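Local coordinates for protein putative hyaluronoglucosaminidase (Clostridium perfringens, PDB 6PWI) that probably acts as a family 84 glycoside hydrolase with hexosaminidase activity, of which this chain holds the catalytic portion and the helical region that follows it, at residues E558-Y563 against K618-I623. Sequence-based numbering, arbitrary orientation.
Sequences ESTIAY and KDLSKI
Tyr563 leans across to the helix carrying Leu620 and Ser621 and touches both residues, each with a different part of its side chain. Its CB lies 3.7 Å from CD1 of Leu620, while the far part of the ring runs alongside Ser621, whose CB sits 3.6 Å from Tyr563 OH and as close to CZ. Leu620 CB and Ser621 CB both approach the ring obliquely. With chi1 at -84°, CG is anti to the carbonyl carbon and the ring extends crosswise to its own helix axis, which brings its hydroxyl end to Ser621. Leucine suits this buried place because its apolar end can present one methyl, CD1, to Tyr563 CB and to Thr560, with Thr560 CG2 4.4 Å from Leu620 CD1, while the side chain also packs on Phe502 and Leu506 of helix 496-507. The hydroxyl of Thr560 is engaged within its own helix, by Leu556 O. These residues join helix 540-572 to helix 613-623 in the helical bundle that follows the barrel, far from the predicted proton donor Asp299. The two short segments run nearly parallel, at 28°, with axes 10.0 Å apart, so side chains rather than backbones fill the interval. Serine is small enough to let the tyrosine ring lie close to its helix. Ser621 OG, flanked at chi1 82° by its own N and C, turns back to donate to Lys618 O at 3.1 Å, joining Lys622 N on the same face of that carbonyl. Tyr582 of helix 575-591 links the two sides, packing edge-to-face with Tyr563 and hydrogen bonding through its hydroxyl to Ser621 O.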
ATOM      1  N   GLU A 558      22.531  -4.415  21.202  1.00 29.40           N
ATOM      2  CA  GLU A 558      23.797  -4.593  21.889  1.00 29.62           C
ATOM      3  C   GLU A 558      23.748  -3.929  23.263  1.00 28.10           C
ATOM      4  O   GLU A 558      24.269  -4.472  24.230  1.00 29.18           O
ATOM      5  CB  GLU A 558      24.961  -4.108  21.024  1.00 31.77           C
ATOM      6  CG  GLU A 558      25.512  -5.204  20.131  1.00 38.26           C
ATOM      7  CD  GLU A 558      26.336  -4.772  18.928  1.00 44.28           C
ATOM      8  OE1 GLU A 558      26.445  -3.547  18.679  1.00 48.93           O
ATOM      9  OE2 GLU A 558      26.870  -5.666  18.230  1.00 48.39           O
ATOM     10  N   SER A 559      23.102  -2.761  23.338  1.00 25.83           N
ATOM     11  CA  SER A 559      22.978  -1.995  24.569  1.00 24.27           C
ATOM     12  C   SER A 559      22.132  -2.754  25.592  1.00 24.63           C
ATOM     13  O   SER A 559      22.478  -2.820  26.766  1.00 25.45           O
ATOM     14  CB  SER A 559      22.399  -0.636  24.288  1.00 22.37           C
ATOM     15  OG  SER A 559      22.197   0.089  25.487  1.00 20.73           O
ATOM     16  N   THR A 560      21.016  -3.322  25.135  1.00 24.25           N
ATOM     17  CA  THR A 560      20.119  -4.030  26.030  1.00 23.85           C
ATOM     18  C   THR A 560      20.828  -5.260  26.588  1.00 23.80           C
ATOM     19  O   THR A 560      20.730  -5.536  27.779  1.00 24.92           O
ATOM     20  CB  THR A 560      18.780  -4.330  25.345  1.00 23.58           C
ATOM     21  OG1 THR A 560      18.259  -3.075  24.898  1.00 23.24           O
ATOM     22  CG2 THR A 560      17.787  -5.012  26.261  1.00 22.04           C
ATOM     23  N   ILE A 561      21.554  -5.971  25.722  1.00 23.33           N
ATOM     24  CA  ILE A 561      22.260  -7.183  26.105  1.00 23.39           C
ATOM     25  C   ILE A 561      23.333  -6.850  27.145  1.00 23.93           C
ATOM     26  O   ILE A 561      23.498  -7.580  28.126  1.00 22.88           O
ATOM     27  CB  ILE A 561      22.814  -7.918  24.866  1.00 22.90           C
ATOM     28  CG1 ILE A 561      21.673  -8.474  24.006  1.00 23.01           C
ATOM     29  CG2 ILE A 561      23.795  -9.014  25.268  1.00 21.34           C
ATOM     30  CD1 ILE A 561      22.116  -9.014  22.661  1.00 22.92           C
ATOM     31  N   ALA A 562      24.049  -5.740  26.935  1.00 23.77           N
ATOM     32  CA  ALA A 562      25.080  -5.328  27.871  1.00 24.66           C
ATOM     33  C   ALA A 562      24.459  -5.036  29.237  1.00 25.65           C
ATOM     34  O   ALA A 562      24.984  -5.485  30.259  1.00 26.93           O
ATOM     35  CB  ALA A 562      25.857  -4.149  27.338  1.00 24.52           C
ATOM     36  N   TYR A 563      23.327  -4.315  29.247  1.00 24.53           N
ATOM     37  CA  TYR A 563      22.689  -3.937  30.498  1.00 25.11           C
ATOM     38  C   TYR A 563      22.168  -5.172  31.230  1.00 26.68           C
ATOM     39  O   TYR A 563      22.455  -5.349  32.409  1.00 28.75           O
ATOM     40  CB  TYR A 563      21.615  -2.871  30.289  1.00 24.21           C
ATOM     41  CG  TYR A 563      22.144  -1.461  30.240  1.00 24.37           C
ATOM     42  CD1 TYR A 563      22.898  -0.935  31.280  1.00 24.40           C
ATOM     43  CD2 TYR A 563      21.874  -0.643  29.155  1.00 24.25           C
ATOM     44  CE1 TYR A 563      23.377   0.366  31.241  1.00 24.21           C
ATOM     45  CE2 TYR A 563      22.347   0.659  29.101  1.00 24.60           C
ATOM     46  CZ  TYR A 563      23.100   1.165  30.145  1.00 24.89           C
ATOM     47  OH  TYR A 563      23.562   2.446  30.076  1.00 26.82           O
ATOM     48  N   LYS A 618      16.573   2.627  29.356  1.00 26.27           N
ATOM     49  CA  LYS A 618      16.656   3.722  30.308  1.00 26.38           C
ATOM     50  C   LYS A 618      16.359   3.200  31.713  1.00 27.22           C
ATOM     51  O   LYS A 618      17.042   3.564  32.670  1.00 28.19           O
ATOM     52  CB  LYS A 618      15.735   4.871  29.888  1.00 25.52           C
ATOM     53  CG  LYS A 618      16.299   5.756  28.787  1.00 26.70           C
ATOM     54  CD  LYS A 618      15.269   6.691  28.205  1.00 28.17           C
ATOM     55  CE  LYS A 618      15.839   7.662  27.192  1.00 29.21           C
ATOM     56  NZ  LYS A 618      14.778   8.549  26.652  1.00 28.64           N
ATOM     57  N   ASP A 619      15.346   2.332  31.804  1.00 26.74           N
ATOM     58  CA  ASP A 619      14.943   1.690  33.042  1.00 27.03           C
ATOM     59  C   ASP A 619      16.101   0.877  33.613  1.00 27.53           C
ATOM     60  O   ASP A 619      16.428   1.011  34.790  1.00 27.52           O
ATOM     61  CB  ASP A 619      13.706   0.815  32.825  1.00 28.86           C
ATOM     62  CG  ASP A 619      12.387   1.512  33.124  1.00 31.17           C
ATOM     63  OD1 ASP A 619      12.424   2.656  33.642  1.00 30.88           O
ATOM     64  OD2 ASP A 619      11.320   0.889  32.861  1.00 32.78           O
ATOM     65  N   LEU A 620      16.712   0.025  32.780  1.00 27.05           N
ATOM     66  CA  LEU A 620      17.805  -0.818  33.235  1.00 26.21           C
ATOM     67  C   LEU A 620      18.914   0.050  33.818  1.00 27.57           C
ATOM     68  O   LEU A 620      19.484  -0.294  34.850  1.00 29.07           O
ATOM     69  CB  LEU A 620      18.331  -1.666  32.075  1.00 24.70           C
ATOM     70  CG  LEU A 620      17.521  -2.921  31.758  1.00 24.39           C
ATOM     71  CD1 LEU A 620      17.943  -3.517  30.422  1.00 23.95           C
ATOM     72  CD2 LEU A 620      17.666  -3.948  32.864  1.00 24.41           C
ATOM     73  N   SER A 621      19.204   1.180  33.162  1.00 27.60           N
ATOM     74  CA  SER A 621      20.374   1.958  33.530  1.00 28.03           C
ATOM     75  C   SER A 621      20.132   2.717  34.834  1.00 28.55           C
ATOM     76  O   SER A 621      21.089   3.041  35.534  1.00 28.25           O
ATOM     77  CB  SER A 621      20.848   2.848  32.406  1.00 27.70           C
ATOM     78  OG  SER A 621      20.093   4.046  32.359  1.00 28.43           O
ATOM     79  N   LYS A 622      18.856   2.979  35.154  1.00 29.60           N
ATOM     80  CA  LYS A 622      18.465   3.635  36.394  1.00 29.96           C
ATOM     81  C   LYS A 622      18.426   2.634  37.548  1.00 29.49           C
ATOM     82  O   LYS A 622      18.757   2.978  38.677  1.00 32.28           O
ATOM     83  CB  LYS A 622      17.080   4.273  36.271  1.00 32.03           C
ATOM     84  CG  LYS A 622      17.052   5.681  35.698  1.00 37.54           C
ATOM     85  CD  LYS A 622      15.638   6.153  35.376  1.00 43.55           C
ATOM     86  CE  LYS A 622      15.574   7.116  34.204  1.00 45.72           C
ATOM     87  NZ  LYS A 622      14.356   6.901  33.381  1.00 48.41           N
ATOM     88  N   ILE A 623      17.999   1.401  37.272  1.00 27.89           N
ATOM     89  CA  ILE A 623      17.800   0.418  38.322  1.00 26.73           C
ATOM     90  C   ILE A 623      19.147  -0.181  38.718  1.00 28.56           C
ATOM     91  O   ILE A 623      19.445  -0.297  39.902  1.00 30.36           O
ATOM     92  CB  ILE A 623      16.773  -0.654  37.906  1.00 24.96           C
ATOM     93  CG1 ILE A 623      15.367  -0.062  37.775  1.00 24.36           C
ATOM     94  CG2 ILE A 623      16.798  -1.830  38.869  1.00 23.59           C
ATOM     95  CD1 ILE A 623      14.398  -0.925  36.990  1.00 23.07           C
TER